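Local structure of hypothetical protein BP2299 (Bordetella pertussis Tohama I, 2FQP) at residues A[13-16]-A[17-20]. The protein is of unknown function but is a small zinc-binding cupin with a double-stranded beta-helix fold. Residues are numbered along the deposited sequence; the frame is centred on the assembly and turned at random.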
ATOM      1  N   ILE A  13       4.340  10.257  -2.735  1.00  8.68           N
ATOM      2  CA  ILE A  13       5.758  10.022  -3.060  1.00 12.22           C
ATOM      3  C   ILE A  13       5.873  10.110  -4.574  1.00  8.88           C
ATOM      4  O   ILE A  13       5.028   9.595  -5.316  1.00 11.98           O
ATOM      5  CB  ILE A  13       6.219   8.612  -2.628  1.00 10.37           C
ATOM      6  CG1 ILE A  13       5.849   8.344  -1.159  1.00 13.94           C
ATOM      7  CG2 ILE A  13       7.746   8.433  -2.847  1.00 14.53           C
ATOM      8  CD1 ILE A  13       6.182   6.991  -0.658  1.00 14.83           C
ATOM      9  N   ASP A  14       6.927  10.750  -5.062  1.00 12.51           N
ATOM     10  CA  ASP A  14       7.191  10.826  -6.476  1.00 11.36           C
ATOM     11  C   ASP A  14       8.684  10.997  -6.557  1.00 14.54           C
ATOM     12  O   ASP A  14       9.201  12.095  -6.342  1.00 16.41           O
ATOM     13  CB  ASP A  14       6.496  12.021  -7.127  1.00 13.61           C
ATOM     14  CG  ASP A  14       6.569  11.988  -8.661  1.00 18.23           C
ATOM     15  OD1 ASP A  14       7.030  10.983  -9.216  1.00 20.15           O
ATOM     16  OD2 ASP A  14       6.157  12.974  -9.308  1.00 22.92           O
ATOM     17  N   ASN A  15       9.387   9.915  -6.824  1.00 12.30           N
ATOM     18  CA  ASN A  15      10.864   9.981  -6.859  1.00 14.07           C
ATOM     19  C   ASN A  15      11.435   9.214  -8.059  1.00 11.30           C
ATOM     20  O   ASN A  15      10.703   8.917  -9.002  1.00 14.87           O
ATOM     21  CB  ASN A  15      11.431   9.532  -5.501  1.00 13.97           C
ATOM     22  CG  ASN A  15      11.175   8.086  -5.209  1.00 14.82           C
ATOM     23  OD1 ASN A  15      10.967   7.284  -6.110  1.00 14.44           O
ATOM     24  ND2 ASN A  15      11.214   7.737  -3.934  1.00 12.60           N
ATOM     25  N   GLU A  16      12.736   8.963  -8.058  1.00 14.83           N
ATOM     26  CA  GLU A  16      13.392   8.234  -9.142  1.00 15.09           C
ATOM     27  C   GLU A  16      12.786   6.884  -9.483  1.00 15.36           C
ATOM     28  O   GLU A  16      12.871   6.446 -10.619  1.00 15.77           O
ATOM     29  CB  GLU A  16      14.856   7.979  -8.784  1.00 20.89           C
ATOM     30  CG  GLU A  16      15.645   9.228  -8.455  1.00 15.32           C
ATOM     31  CD  GLU A  16      15.766   9.513  -6.954  1.00 18.87           C
ATOM     32  OE1 GLU A  16      14.772   9.290  -6.219  1.00 17.19           O
ATOM     33  OE2 GLU A  16      16.856   9.969  -6.526  1.00 14.80           O
ATOM     34  N   ARG A  17      12.169   6.239  -8.492  1.00 12.60           N
ATOM     35  CA  ARG A  17      11.779   4.844  -8.591  1.00 15.86           C
ATOM     36  C   ARG A  17      10.288   4.588  -8.627  1.00 12.38           C
ATOM     37  O   ARG A  17       9.872   3.660  -9.315  1.00 13.40           O
ATOM     38  CB  ARG A  17      12.352   4.053  -7.416  1.00 15.89           C
ATOM     39  CG  ARG A  17      13.878   4.184  -7.291  1.00 23.92           C
ATOM     40  CD  ARG A  17      14.592   2.972  -7.857  1.00 27.18           C
ATOM     41  NE  ARG A  17      15.156   2.215  -6.767  1.00 37.09           N
ATOM     42  CZ  ARG A  17      15.523   0.941  -6.821  1.00 24.77           C
ATOM     43  NH1 ARG A  17      15.380   0.204  -7.930  1.00 25.84           N
ATOM     44  NH2 ARG A  17      16.026   0.402  -5.732  1.00 36.07           N
ATOM     45  N   VAL A  18       9.520   5.402  -7.902  1.00 11.68           N
ATOM     46  CA  VAL A  18       8.071   5.191  -7.747  1.00 12.28           C
ATOM     47  C   VAL A  18       7.305   6.492  -7.713  1.00 11.35           C
ATOM     48  O   VAL A  18       7.847   7.557  -7.410  1.00 12.06           O
ATOM     49  CB  VAL A  18       7.748   4.376  -6.430  1.00 13.51           C
ATOM     50  CG1 VAL A  18       8.290   2.977  -6.525  1.00 21.62           C
ATOM     51  CG2 VAL A  18       8.289   5.076  -5.216  1.00 18.62           C
ATOM     52  N   LYS A  19       6.037   6.405  -8.089  1.00 11.34           N
ATOM     53  CA  LYS A  19       5.061   7.432  -7.838  1.00 11.80           C
ATOM     54  C   LYS A  19       3.929   6.772  -7.066  1.00 11.73           C
ATOM     55  O   LYS A  19       3.329   5.824  -7.547  1.00 13.74           O
ATOM     56  CB  LYS A  19       4.510   8.003  -9.144  1.00 12.01           C
ATOM     57  CG  LYS A  19       3.582   9.223  -8.942  1.00  9.90           C
ATOM     58  CD  LYS A  19       2.973   9.628 -10.274  1.00 17.94           C
ATOM     59  CE  LYS A  19       2.030  10.814 -10.197  1.00 20.85           C
ATOM     60  NZ  LYS A  19       1.542  11.150 -11.584  1.00 20.14           N
ATOM     61  N   VAL A  20       3.632   7.295  -5.889  1.00 10.05           N
ATOM     62  CA  VAL A  20       2.625   6.711  -5.016  1.00 10.06           C
ATOM     63  C   VAL A  20       1.514   7.722  -4.870  1.00  9.29           C
ATOM     64  O   VAL A  20       1.742   8.814  -4.399  1.00 10.90           O
ATOM     65  CB  VAL A  20       3.213   6.358  -3.632  1.00  9.16           C
ATOM     66  CG1 VAL A  20       2.171   5.770  -2.722  1.00 11.01           C
ATOM     67  CG2 VAL A  20       4.374   5.421  -3.777  1.00 11.17           C
TER
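Ile13 pairs antiparallel with Val20 near the turn of the beta hairpin that joins strands 8-14 and 18-25 in one of the two sheets of the cupin, Val20 N reaching Ile13 O at 2.8 Å and Ile13 N returning a weak bond to Val20 O. Asn15 N bonds to Val18 O at 2.9 Å, the last backbone bond before the turn. Beyond it the chain reverses through Glu16, in a helical conformation, and Arg17, near one, roughly as at the two corners of a type I turn.

Beta-branched residues, which favour extended strands, fill one face. Ile13 CB lies 3.9 Å from Val20 CG2, and Ile13 CG2 meets Val18 CG2 at 4.1 Å. Val18 and Val20 also pack on strand 87-94, and Ser68 of the second subunit packs on Ile13 and Val20. Asp14 and Lys19 occupy the other face, where Asp14 OD1 touches the aliphatic Lys19 CG at 3.9 Å while its salt bridge goes to Lys95.

Asparagine suits the turn because its short amide can stand in for a backbone carbonyl. Chi1 of Asn15, 66°, sets CG between backbone N and carbonyl carbon; Asn15 OD1 then accepts Arg17 N at 2.9 Å, an Asx turn. Asn15 OD1 also takes Val18 N at 3.0 Å, nearly end-on, a donor that Asn15 O does not bond.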